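Local coordinates for levansucrase (Bacillus subtilis, PDB 1OYG), which is a carbohydrate-active enzyme of the levansucrase/invertase family, whose members fold as a five-bladed beta-propeller, at residues A[72-77]-A[141-146]; A[171-174]-A[179-182]; A[252-257]-A[262-267]. One frame throughout, in Å; residues are numbered along the deposited sequence.

Interaction 1: residues A[72-77]-A[141-146]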
ATOM      1  N   ALA A  72     -13.353  -2.672 -11.971  1.00  2.79           N
ATOM      2  CA  ALA A  72     -14.702  -2.215 -12.279  1.00  2.78           C
ATOM      3  C   ALA A  72     -14.818  -1.719 -13.713  1.00  2.88           C
ATOM      4  O   ALA A  72     -13.839  -1.293 -14.328  1.00  2.79           O
ATOM      5  CB  ALA A  72     -15.110  -1.113 -11.319  1.00  2.88           C
ATOM      6  N   ASN A  73     -16.038  -1.779 -14.231  1.00  2.88           N
ATOM      7  CA  ASN A  73     -16.384  -1.198 -15.516  1.00  3.00           C
ATOM      8  C   ASN A  73     -17.386  -0.078 -15.264  1.00  2.84           C
ATOM      9  O   ASN A  73     -18.549  -0.332 -14.929  1.00  3.07           O
ATOM     10  CB  ASN A  73     -16.974  -2.267 -16.437  1.00  2.81           C
ATOM     11  CG  ASN A  73     -17.168  -1.773 -17.852  1.00  3.21           C
ATOM     12  OD1 ASN A  73     -17.491  -0.610 -18.063  1.00  2.73           O
ATOM     13  ND2 ASN A  73     -16.973  -2.651 -18.829  1.00  2.59           N
ATOM     14  N   TYR A  74     -16.910   1.159 -15.384  1.00  2.73           N
ATOM     15  CA  TYR A  74     -17.737   2.336 -15.215  1.00  2.61           C
ATOM     16  C   TYR A  74     -18.221   2.841 -16.564  1.00  2.40           C
ATOM     17  O   TYR A  74     -17.490   3.527 -17.272  1.00  2.33           O
ATOM     18  CB  TYR A  74     -16.961   3.450 -14.500  1.00  2.57           C
ATOM     19  CG  TYR A  74     -17.849   4.604 -14.117  1.00  3.43           C
ATOM     20  CD1 TYR A  74     -18.642   4.535 -12.978  1.00  3.84           C
ATOM     21  CD2 TYR A  74     -17.923   5.748 -14.900  1.00  4.23           C
ATOM     22  CE1 TYR A  74     -19.476   5.575 -12.614  1.00  4.50           C
ATOM     23  CE2 TYR A  74     -18.764   6.800 -14.547  1.00  4.03           C
ATOM     24  CZ  TYR A  74     -19.540   6.702 -13.400  1.00  4.81           C
ATOM     25  OH  TYR A  74     -20.376   7.727 -13.021  1.00  6.77           O
ATOM     26  N   HIS A  75     -19.450   2.486 -16.927  1.00  2.02           N
ATOM     27  CA  HIS A  75     -20.083   2.988 -18.149  1.00  2.00           C
ATOM     28  C   HIS A  75     -19.222   2.778 -19.398  1.00  2.00           C
ATOM     29  O   HIS A  75     -19.185   3.621 -20.293  1.00  2.00           O
ATOM     30  CB  HIS A  75     -20.462   4.466 -17.982  1.00  2.18           C
ATOM     31  CG  HIS A  75     -21.498   4.697 -16.928  1.00  2.85           C
ATOM     32  ND1 HIS A  75     -22.808   5.007 -17.228  1.00  4.96           N
ATOM     33  CD2 HIS A  75     -21.423   4.651 -15.578  1.00  4.13           C
ATOM     34  CE1 HIS A  75     -23.491   5.146 -16.107  1.00  4.82           C
ATOM     35  NE2 HIS A  75     -22.676   4.935 -15.091  1.00  4.47           N
ATOM     36  N   GLY A  76     -18.558   1.627 -19.455  1.00  2.00           N
ATOM     37  CA  GLY A  76     -17.700   1.261 -20.571  1.00  2.00           C
ATOM     38  C   GLY A  76     -16.236   1.653 -20.440  1.00  2.00           C
ATOM     39  O   GLY A  76     -15.468   1.470 -21.395  1.00  2.12           O
ATOM     40  N   TYR A  77     -15.843   2.164 -19.275  1.00  2.00           N
ATOM     41  CA  TYR A  77     -14.477   2.632 -19.032  1.00  2.00           C
ATOM     42  C   TYR A  77     -13.819   1.943 -17.839  1.00  2.12           C
ATOM     43  O   TYR A  77     -14.484   1.589 -16.873  1.00  2.00           O
ATOM     44  CB  TYR A  77     -14.477   4.137 -18.734  1.00  2.00           C
ATOM     45  CG  TYR A  77     -14.960   5.015 -19.858  1.00  2.12           C
ATOM     46  CD1 TYR A  77     -14.079   5.460 -20.838  1.00  3.07           C
ATOM     47  CD2 TYR A  77     -16.292   5.421 -19.937  1.00  2.52           C
ATOM     48  CE1 TYR A  77     -14.508   6.281 -21.869  1.00  3.06           C
ATOM     49  CE2 TYR A  77     -16.732   6.239 -20.970  1.00  3.16           C
ATOM     50  CZ  TYR A  77     -15.834   6.664 -21.934  1.00  3.32           C
ATOM     51  OH  TYR A  77     -16.264   7.478 -22.959  1.00  5.03           O
ATOM     52  N   ALA A 141     -10.401   2.724  -4.472  1.00  3.05           N
ATOM     53  CA  ALA A 141     -11.692   3.203  -4.942  1.00  3.02           C
ATOM     54  C   ALA A 141     -12.566   2.012  -5.262  1.00  2.98           C
ATOM     55  O   ALA A 141     -12.129   1.074  -5.921  1.00  2.95           O
ATOM     56  CB  ALA A 141     -11.530   4.098  -6.162  1.00  3.49           C
ATOM     57  N   THR A 142     -13.797   2.049  -4.776  1.00  2.72           N
ATOM     58  CA  THR A 142     -14.744   0.980  -5.024  1.00  3.25           C
ATOM     59  C   THR A 142     -15.960   1.496  -5.784  1.00  3.10           C
ATOM     60  O   THR A 142     -16.358   2.649  -5.651  1.00  2.76           O
ATOM     61  CB  THR A 142     -15.128   0.298  -3.689  1.00  3.28           C
ATOM     62  OG1 THR A 142     -15.785  -0.946  -3.947  1.00  3.70           O
ATOM     63  CG2 THR A 142     -16.126   1.121  -2.877  1.00  3.93           C
ATOM     64  N   PHE A 143     -16.530   0.615  -6.594  1.00  2.88           N
ATOM     65  CA  PHE A 143     -17.678   0.911  -7.433  1.00  2.97           C
ATOM     66  C   PHE A 143     -18.877   0.294  -6.725  1.00  2.89           C
ATOM     67  O   PHE A 143     -18.991  -0.929  -6.625  1.00  3.26           O
ATOM     68  CB  PHE A 143     -17.467   0.299  -8.825  1.00  3.16           C
ATOM     69  CG  PHE A 143     -18.487   0.715  -9.865  1.00  3.95           C
ATOM     70  CD1 PHE A 143     -19.079   1.976  -9.859  1.00  5.16           C
ATOM     71  CD2 PHE A 143     -18.815  -0.161 -10.886  1.00  4.97           C
ATOM     72  CE1 PHE A 143     -20.001   2.330 -10.833  1.00  5.72           C
ATOM     73  CE2 PHE A 143     -19.726   0.195 -11.861  1.00  6.03           C
ATOM     74  CZ  PHE A 143     -20.316   1.441 -11.830  1.00  5.56           C
ATOM     75  N   THR A 144     -19.753   1.145  -6.202  1.00  2.62           N
ATOM     76  CA  THR A 144     -20.815   0.682  -5.313  1.00  2.84           C
ATOM     77  C   THR A 144     -21.932  -0.008  -6.089  1.00  2.79           C
ATOM     78  O   THR A 144     -22.023   0.093  -7.318  1.00  2.62           O
ATOM     79  CB  THR A 144     -21.402   1.844  -4.493  1.00  2.98           C
ATOM     80  OG1 THR A 144     -22.174   2.700  -5.346  1.00  3.45           O
ATOM     81  CG2 THR A 144     -20.307   2.739  -3.909  1.00  3.61           C
ATOM     82  N   SER A 145     -22.790  -0.710  -5.360  1.00  3.07           N
ATOM     83  CA  SER A 145     -23.901  -1.431  -5.971  1.00  3.29           C
ATOM     84  C   SER A 145     -24.941  -0.504  -6.603  1.00  3.35           C
ATOM     85  O   SER A 145     -25.670  -0.931  -7.497  1.00  3.64           O
ATOM     86  CB  SER A 145     -24.563  -2.376  -4.970  1.00  3.45           C
ATOM     87  OG  SER A 145     -25.311  -1.682  -3.995  1.00  4.79           O
ATOM     88  N   ASP A 146     -25.000   0.752  -6.157  1.00  3.43           N
ATOM     89  CA  ASP A 146     -25.861   1.753  -6.791  1.00  3.58           C
ATOM     90  C   ASP A 146     -25.128   2.643  -7.813  1.00  3.38           C
ATOM     91  O   ASP A 146     -25.633   3.692  -8.205  1.00  3.55           O
ATOM     92  CB  ASP A 146     -26.652   2.572  -5.744  1.00  3.95           C
ATOM     93  CG  ASP A 146     -25.813   3.587  -4.992  1.00  4.61           C
ATOM     94  OD1 ASP A 146     -24.622   3.346  -4.721  1.00  5.71           O
ATOM     95  OD2 ASP A 146     -26.294   4.667  -4.589  1.00  7.66           O
TER
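At the end of a sheet of the beta-propeller, the phenyl ring of F143 packs against A72, N73 and Y74, in the loop that leads into strand 77-85. F143 is the last residue of strand 135-143, and its side chain points at the loop. With CG anti to the backbone N (chi1 -171°), the side chain lies alongside 72-74 and meets each residue with a different part. F143 CB, at the root of the side chain, touches A72 CB at 3.7 Å, a close approach for which the small methyl of alanine is well suited. Further out, F143 CE2 comes within 3.3 Å of N73 O, a van der Waals contact with a peptide carbonyl. The far corner, F143 CE1, reaches Y74 CD1 at 3.4 Å, near the plane of the tyrosine ring and at its edge. The two ring planes are inclined by 66°, with the centroids 5.5 Å apart. One face of the Y74 ring carries H75 CD2 over its centre, while Y74 OH is hydrogen-bonded to V173 O; tyrosine thus offers an apolar flank to F143 and a polar end to the neighbouring hairpin. L64 of strand 57-65 lies against A72, Y74 and F143 alike.

The loop holds its own shape. Y74 to Y77 form a type I' turn closed by Y74 N to Y77 O and Y77 N to Y74 O bonds. G76 has phi 91°, where a side chain would press on the preceding carbonyl. N73 OD1 accepts from G76 N at 2.8 Å, in the carbonyl plane, as an Asx motif. This turn, common in two-residue hairpins, here sits in the loop just before strand 77-85, and F143 meets it from another strand of the same propeller sheet.

Interaction 2: residues A[171-174]-A[179-182]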
ATOM      1  N   VAL A 171     -17.132  10.494  -5.848  1.00  2.13           N
ATOM      2  CA  VAL A 171     -16.721  11.284  -7.001  1.00  2.40           C
ATOM      3  C   VAL A 171     -17.830  11.202  -8.040  1.00  2.57           C
ATOM      4  O   VAL A 171     -18.146  10.120  -8.533  1.00  2.57           O
ATOM      5  CB  VAL A 171     -15.396  10.769  -7.609  1.00  2.58           C
ATOM      6  CG1 VAL A 171     -14.864  11.763  -8.645  1.00  3.35           C
ATOM      7  CG2 VAL A 171     -14.358  10.530  -6.519  1.00  2.58           C
ATOM      8  N   ASN A 172     -18.440  12.346  -8.336  1.00  2.86           N
ATOM      9  CA  ASN A 172     -19.529  12.435  -9.301  1.00  2.99           C
ATOM     10  C   ASN A 172     -18.961  12.623 -10.695  1.00  3.44           C
ATOM     11  O   ASN A 172     -18.262  13.593 -10.954  1.00  3.39           O
ATOM     12  CB  ASN A 172     -20.469  13.584  -8.928  1.00  3.08           C
ATOM     13  CG  ASN A 172     -21.153  13.354  -7.596  1.00  3.41           C
ATOM     14  OD1 ASN A 172     -21.472  12.218  -7.246  1.00  4.27           O
ATOM     15  ND2 ASN A 172     -21.362  14.423  -6.836  1.00  4.54           N
ATOM     16  N   VAL A 173     -19.248  11.670 -11.576  1.00  4.05           N
ATOM     17  CA  VAL A 173     -18.661  11.625 -12.912  1.00  4.71           C
ATOM     18  C   VAL A 173     -19.724  11.358 -13.973  1.00  5.41           C
ATOM     19  O   VAL A 173     -20.424  10.345 -13.913  1.00  6.60           O
ATOM     20  CB  VAL A 173     -17.582  10.516 -12.993  1.00  4.62           C
ATOM     21  CG1 VAL A 173     -17.001  10.407 -14.406  1.00  4.89           C
ATOM     22  CG2 VAL A 173     -16.477  10.771 -11.978  1.00  4.47           C
ATOM     23  N   SER A 174     -19.828  12.264 -14.942  1.00  5.54           N
ATOM     24  CA  SER A 174     -20.705  12.078 -16.095  1.00  5.92           C
ATOM     25  C   SER A 174     -19.987  11.307 -17.192  1.00  5.89           C
ATOM     26  O   SER A 174     -18.811  11.551 -17.463  1.00  6.12           O
ATOM     27  CB  SER A 174     -21.148  13.430 -16.651  1.00  5.93           C
ATOM     28  OG  SER A 174     -21.957  14.117 -15.717  1.00  7.63           O
ATOM     29  N   SER A 179     -15.969  10.661 -23.550  1.00  8.15           N
ATOM     30  CA  SER A 179     -15.246  11.151 -22.375  1.00  7.49           C
ATOM     31  C   SER A 179     -15.924  10.864 -21.033  1.00  6.58           C
ATOM     32  O   SER A 179     -17.101  10.514 -20.969  1.00  6.33           O
ATOM     33  CB  SER A 179     -14.995  12.660 -22.510  1.00  7.68           C
ATOM     34  OG  SER A 179     -16.198  13.397 -22.402  1.00  9.08           O
ATOM     35  N   LEU A 180     -15.137  10.985 -19.969  1.00  5.72           N
ATOM     36  CA  LEU A 180     -15.635  11.047 -18.601  1.00  5.24           C
ATOM     37  C   LEU A 180     -15.290  12.433 -18.089  1.00  5.15           C
ATOM     38  O   LEU A 180     -14.216  12.954 -18.391  1.00  5.36           O
ATOM     39  CB  LEU A 180     -14.965  10.000 -17.709  1.00  5.21           C
ATOM     40  CG  LEU A 180     -15.284   8.527 -17.977  1.00  5.41           C
ATOM     41  CD1 LEU A 180     -14.582   7.655 -16.945  1.00  5.24           C
ATOM     42  CD2 LEU A 180     -16.783   8.261 -17.969  1.00  5.71           C
ATOM     43  N   ASN A 181     -16.192  13.025 -17.316  1.00  5.04           N
ATOM     44  CA  ASN A 181     -15.991  14.363 -16.776  1.00  5.36           C
ATOM     45  C   ASN A 181     -16.327  14.380 -15.288  1.00  4.90           C
ATOM     46  O   ASN A 181     -17.409  13.963 -14.894  1.00  5.02           O
ATOM     47  CB  ASN A 181     -16.845  15.378 -17.547  1.00  5.84           C
ATOM     48  CG  ASN A 181     -16.428  15.500 -19.009  1.00  7.80           C
ATOM     49  OD1 ASN A 181     -15.616  16.353 -19.368  1.00 12.02           O
ATOM     50  ND2 ASN A 181     -16.966  14.629 -19.855  1.00  9.88           N
ATOM     51  N   ILE A 182     -15.384  14.826 -14.461  1.00  4.48           N
ATOM     52  CA  ILE A 182     -15.618  14.950 -13.025  1.00  4.26           C
ATOM     53  C   ILE A 182     -16.412  16.228 -12.773  1.00  4.07           C
ATOM     54  O   ILE A 182     -15.965  17.322 -13.111  1.00  4.41           O
ATOM     55  CB  ILE A 182     -14.284  14.963 -12.232  1.00  4.25           C
ATOM     56  CG1 ILE A 182     -13.533  13.642 -12.411  1.00  4.47           C
ATOM     57  CG2 ILE A 182     -14.549  15.216 -10.748  1.00  4.74           C
ATOM     58  CD1 ILE A 182     -12.066  13.707 -12.035  1.00  5.12           C
TER
HETATM   59  O   HOH W   1     -18.838  13.024 -20.066  1.00 17.58           O
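V173 and I182 face each other as a non-hydrogen-bonded pair across two antiparallel strands, their side chains on the same side of the sheet, and V171 and L180 extend this apolar row diagonally. The branches interlock. V173 has CG1 anti to its own N (chi1 177°), which directs that methyl along the strand to L180 CB at 3.9 Å and leaves CG2 to meet I182 CG1 at 4.1 Å. I182 turns its other branch the opposite way along the row, CG2 touching V171 CG1 at 4.1 Å. In each of these pairs the side chains cross obliquely, and contact is made by single methyl or methylene groups. Beta-branched valine and isoleucine suit extended backbone, and the forked ends of V173 and I182 meet two neighbours each; M97 of strand 94-101 packs on both.

S174 and N181 project from the other side, where polar residues suit an exposed surface. Their backbones form a hydrogen-bonded pair: S174 N gives to N181 O at 3.0 Å, and N181 N returns the bond to S174 O. The adjacent V173 CA adds a CA-H...O contact to N181 O, 3.3 Å away, and L180 CA does the same for S174 O. A water donates to S174 O and to S179 O, linking the two ends of the turn. Beside it the N181 amide, through ND2, gives a hydrogen bond to S179 OG at 2.9 Å, tilted from the amide plane, while S174 OG bonds to N183 OD1.

The chemistry is therefore divided by face: dispersion forces between aliphatic branches on the V173-I182 side, polar and hydrated groups on the S174-N181 side, and between them a pair of backbone bonds that helps set the hairpin register.

Interaction 3: residues A[252-257]-A[262-267]; sequences FNKAYY and SFFRQE
Aromatic contacts dominate: F264 directs its edge at the face of Y257, with the planes at 85° and the centroids 4.9 Å apart. F264 CD1 stands over the centre of the tyrosine ring, a T-shaped pair that lets the C-H edge of F264 meet the pi face of Y257. One face of F264 in turn receives the K254 chain in a CH-pi contact, K254 CG lying 3.8 Å from the ring centroid and 15° off its normal. Extended beyond CG, the lysine also brings CE to the ring, while NZ bonds to T261 OG1; its long aliphatic stem and polar end serve separate partners.

The contact joins the start of helix 261-273 to the 3-10 segment 254-256 in the long connection after strand 230-238. An Asx turn, A255 N to N253 OD1, begins that segment, though the donor sits above the carbonyl plane.

Further apolar contacts lie at the edge of Y257. F263 CE2 touches Y257 CB at 3.9 Å, and E267 CG reaches the ring edge at Y257 CD1, 3.7 Å away. Among polar groups, Y257 OH bonds to L251 O, and the E267 carboxylate forms a salt bridge with R22.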
ATOM      1  N   PHE A 252      12.342  -7.516  23.528  1.00  3.06           N
ATOM      2  CA  PHE A 252      12.377  -8.708  24.368  1.00  3.12           C
ATOM      3  C   PHE A 252      11.133  -9.583  24.203  1.00  2.99           C
ATOM      4  O   PHE A 252      10.959 -10.551  24.934  1.00  2.85           O
ATOM      5  CB  PHE A 252      12.585  -8.289  25.822  1.00  3.34           C
ATOM      6  CG  PHE A 252      13.877  -7.566  26.046  1.00  3.94           C
ATOM      7  CD1 PHE A 252      15.044  -8.276  26.303  1.00  4.87           C
ATOM      8  CD2 PHE A 252      13.942  -6.179  25.960  1.00  4.75           C
ATOM      9  CE1 PHE A 252      16.250  -7.616  26.494  1.00  5.60           C
ATOM     10  CE2 PHE A 252      15.149  -5.512  26.152  1.00  5.35           C
ATOM     11  CZ  PHE A 252      16.302  -6.233  26.416  1.00  5.85           C
ATOM     12  N   ASN A 253      10.288  -9.250  23.229  1.00  2.67           N
ATOM     13  CA  ASN A 253       9.102 -10.044  22.917  1.00  2.66           C
ATOM     14  C   ASN A 253       9.426 -11.092  21.861  1.00  2.69           C
ATOM     15  O   ASN A 253       9.637 -10.764  20.697  1.00  2.69           O
ATOM     16  CB  ASN A 253       7.972  -9.142  22.420  1.00  2.56           C
ATOM     17  CG  ASN A 253       6.657  -9.886  22.255  1.00  2.82           C
ATOM     18  OD1 ASN A 253       6.618 -11.120  22.267  1.00  2.79           O
ATOM     19  ND2 ASN A 253       5.573  -9.140  22.106  1.00  2.82           N
ATOM     20  N   LYS A 254       9.448 -12.354  22.279  1.00  2.93           N
ATOM     21  CA  LYS A 254       9.816 -13.469  21.411  1.00  3.03           C
ATOM     22  C   LYS A 254       8.904 -13.626  20.194  1.00  2.90           C
ATOM     23  O   LYS A 254       9.319 -14.189  19.191  1.00  2.96           O
ATOM     24  CB  LYS A 254       9.818 -14.780  22.204  1.00  3.26           C
ATOM     25  CG  LYS A 254      10.883 -14.852  23.283  1.00  3.78           C
ATOM     26  CD  LYS A 254      10.937 -16.222  23.941  1.00  5.15           C
ATOM     27  CE  LYS A 254      11.823 -16.200  25.175  1.00  5.91           C
ATOM     28  NZ  LYS A 254      11.925 -17.538  25.826  1.00  6.49           N
ATOM     29  N   ALA A 255       7.670 -13.134  20.283  1.00  2.82           N
ATOM     30  CA  ALA A 255       6.719 -13.213  19.170  1.00  2.82           C
ATOM     31  C   ALA A 255       7.225 -12.514  17.907  1.00  2.69           C
ATOM     32  O   ALA A 255       6.819 -12.852  16.801  1.00  3.32           O
ATOM     33  CB  ALA A 255       5.369 -12.632  19.577  1.00  2.92           C
ATOM     34  N   TYR A 256       8.106 -11.533  18.080  1.00  2.71           N
ATOM     35  CA  TYR A 256       8.645 -10.776  16.954  1.00  2.36           C
ATOM     36  C   TYR A 256       9.840 -11.458  16.302  1.00  2.45           C
ATOM     37  O   TYR A 256      10.288 -11.029  15.250  1.00  2.35           O
ATOM     38  CB  TYR A 256       9.043  -9.375  17.419  1.00  2.07           C
ATOM     39  CG  TYR A 256       7.926  -8.597  18.089  1.00  2.00           C
ATOM     40  CD1 TYR A 256       6.589  -8.795  17.741  1.00  2.00           C
ATOM     41  CD2 TYR A 256       8.211  -7.656  19.070  1.00  2.00           C
ATOM     42  CE1 TYR A 256       5.574  -8.076  18.353  1.00  2.00           C
ATOM     43  CE2 TYR A 256       7.199  -6.935  19.692  1.00  2.00           C
ATOM     44  CZ  TYR A 256       5.885  -7.150  19.326  1.00  2.00           C
ATOM     45  OH  TYR A 256       4.869  -6.441  19.918  1.00  2.26           O
ATOM     46  N   TYR A 257      10.345 -12.512  16.932  1.00  2.51           N
ATOM     47  CA  TYR A 257      11.523 -13.233  16.460  1.00  2.75           C
ATOM     48  C   TYR A 257      11.155 -14.543  15.766  1.00  3.22           C
ATOM     49  O   TYR A 257      11.661 -14.842  14.688  1.00  3.36           O
ATOM     50  CB  TYR A 257      12.457 -13.507  17.639  1.00  2.58           C
ATOM     51  CG  TYR A 257      13.109 -12.258  18.193  1.00  2.23           C
ATOM     52  CD1 TYR A 257      14.439 -11.969  17.918  1.00  2.53           C
ATOM     53  CD2 TYR A 257      12.394 -11.364  18.990  1.00  2.03           C
ATOM     54  CE1 TYR A 257      15.047 -10.823  18.422  1.00  2.78           C
ATOM     55  CE2 TYR A 257      12.995 -10.219  19.502  1.00  2.73           C
ATOM     56  CZ  TYR A 257      14.325  -9.959  19.212  1.00  2.50           C
ATOM     57  OH  TYR A 257      14.939  -8.828  19.710  1.00  3.44           O
ATOM     58  N   SER A 262      16.211 -20.302  21.416  1.00  3.08           N
ATOM     59  CA  SER A 262      17.624 -20.242  21.045  1.00  3.30           C
ATOM     60  C   SER A 262      17.858 -19.135  20.022  1.00  3.01           C
ATOM     61  O   SER A 262      18.801 -18.354  20.143  1.00  2.78           O
ATOM     62  CB  SER A 262      18.091 -21.582  20.469  1.00  3.41           C
ATOM     63  OG  SER A 262      19.478 -21.555  20.183  1.00  5.56           O
ATOM     64  N   PHE A 263      16.991 -19.070  19.017  1.00  2.78           N
ATOM     65  CA  PHE A 263      17.095 -18.030  18.006  1.00  2.72           C
ATOM     66  C   PHE A 263      16.861 -16.653  18.621  1.00  2.80           C
ATOM     67  O   PHE A 263      17.587 -15.713  18.312  1.00  2.46           O
ATOM     68  CB  PHE A 263      16.117 -18.262  16.853  1.00  2.70           C
ATOM     69  CG  PHE A 263      16.059 -17.114  15.892  1.00  3.01           C
ATOM     70  CD1 PHE A 263      17.085 -16.909  14.979  1.00  3.56           C
ATOM     71  CD2 PHE A 263      15.013 -16.203  15.939  1.00  3.24           C
ATOM     72  CE1 PHE A 263      17.044 -15.829  14.100  1.00  3.85           C
ATOM     73  CE2 PHE A 263      14.972 -15.120  15.072  1.00  3.87           C
ATOM     74  CZ  PHE A 263      15.985 -14.934  14.153  1.00  3.70           C
ATOM     75  N   PHE A 264      15.856 -16.534  19.484  1.00  2.70           N
ATOM     76  CA  PHE A 264      15.576 -15.262  20.151  1.00  2.78           C
ATOM     77  C   PHE A 264      16.799 -14.762  20.914  1.00  2.91           C
ATOM     78  O   PHE A 264      17.162 -13.599  20.815  1.00  3.01           O
ATOM     79  CB  PHE A 264      14.391 -15.374  21.120  1.00  2.72           C
ATOM     80  CG  PHE A 264      14.348 -14.271  22.144  1.00  3.25           C
ATOM     81  CD1 PHE A 264      13.896 -13.008  21.796  1.00  3.84           C
ATOM     82  CD2 PHE A 264      14.790 -14.488  23.446  1.00  3.58           C
ATOM     83  CE1 PHE A 264      13.863 -11.980  22.728  1.00  3.95           C
ATOM     84  CE2 PHE A 264      14.763 -13.464  24.382  1.00  3.75           C
ATOM     85  CZ  PHE A 264      14.294 -12.207  24.022  1.00  4.31           C
ATOM     86  N   ARG A 265      17.433 -15.639  21.683  1.00  3.08           N
ATOM     87  CA  ARG A 265      18.586 -15.241  22.489  1.00  3.52           C
ATOM     88  C   ARG A 265      19.718 -14.710  21.618  1.00  3.63           C
ATOM     89  O   ARG A 265      20.297 -13.665  21.914  1.00  3.72           O
ATOM     90  CB  ARG A 265      19.080 -16.414  23.333  1.00  3.70           C
ATOM     91  CG  ARG A 265      18.189 -16.712  24.519  1.00  4.86           C
ATOM     92  CD  ARG A 265      18.690 -17.846  25.398  1.00  6.45           C
ATOM     93  NE  ARG A 265      17.701 -18.262  26.390  1.00  7.68           N
ATOM     94  CZ  ARG A 265      16.902 -17.431  27.051  1.00  8.82           C
ATOM     95  N   GLN A 266      20.014 -15.428  20.541  1.00  3.73           N
ATOM     96  CA  GLN A 266      21.089 -15.065  19.625  1.00  3.89           C
ATOM     97  C   GLN A 266      20.782 -13.777  18.867  1.00  3.62           C
ATOM     98  O   GLN A 266      21.615 -12.879  18.797  1.00  3.51           O
ATOM     99  CB  GLN A 266      21.321 -16.194  18.625  1.00  4.43           C
ATOM    100  CG  GLN A 266      22.494 -15.970  17.685  1.00  6.46           C
ATOM    101  CD  GLN A 266      22.893 -17.232  16.947  1.00  9.01           C
ATOM    102  OE1 GLN A 266      23.034 -18.290  17.555  1.00 11.27           O
ATOM    103  NE2 GLN A 266      23.073 -17.124  15.633  1.00 11.00           N
ATOM    104  N   GLU A 267      19.587 -13.700  18.297  1.00  3.20           N
ATOM    105  CA  GLU A 267      19.204 -12.568  17.460  1.00  3.17           C
ATOM    106  C   GLU A 267      18.972 -11.304  18.283  1.00  3.32           C
ATOM    107  O   GLU A 267      19.364 -10.222  17.864  1.00  3.12           O
ATOM    108  CB  GLU A 267      17.957 -12.920  16.641  1.00  2.90           C
ATOM    109  CG  GLU A 267      17.422 -11.803  15.750  1.00  2.96           C
ATOM    110  CD  GLU A 267      18.283 -11.521  14.528  1.00  3.72           C
ATOM    111  OE1 GLU A 267      19.288 -12.228  14.291  1.00  5.64           O
ATOM    112  OE2 GLU A 267      17.939 -10.582  13.778  1.00  4.60           O
TER

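From the N terminus, interaction 1 comes first: it brings the loop after strand 57-65 to the end of strand 135-143, closing a loop of 63 residues that takes in the rest of strand 77-85 and strands 94-101 and 111-115. Interaction 2 follows, closing the tight turn of the long hairpin of strands 163-175 and 180-192 at the edge of the same sheet. Interaction 3 comes last and joins a loop to the following helix. The three are in series, none crossing or enclosing another. Interactions 1 and 2 touch, L180 packing on Y74 and Y77, whereas interaction 3 lies on the opposite side of the chain's centre, its centre about 47 Å from that of interaction 1.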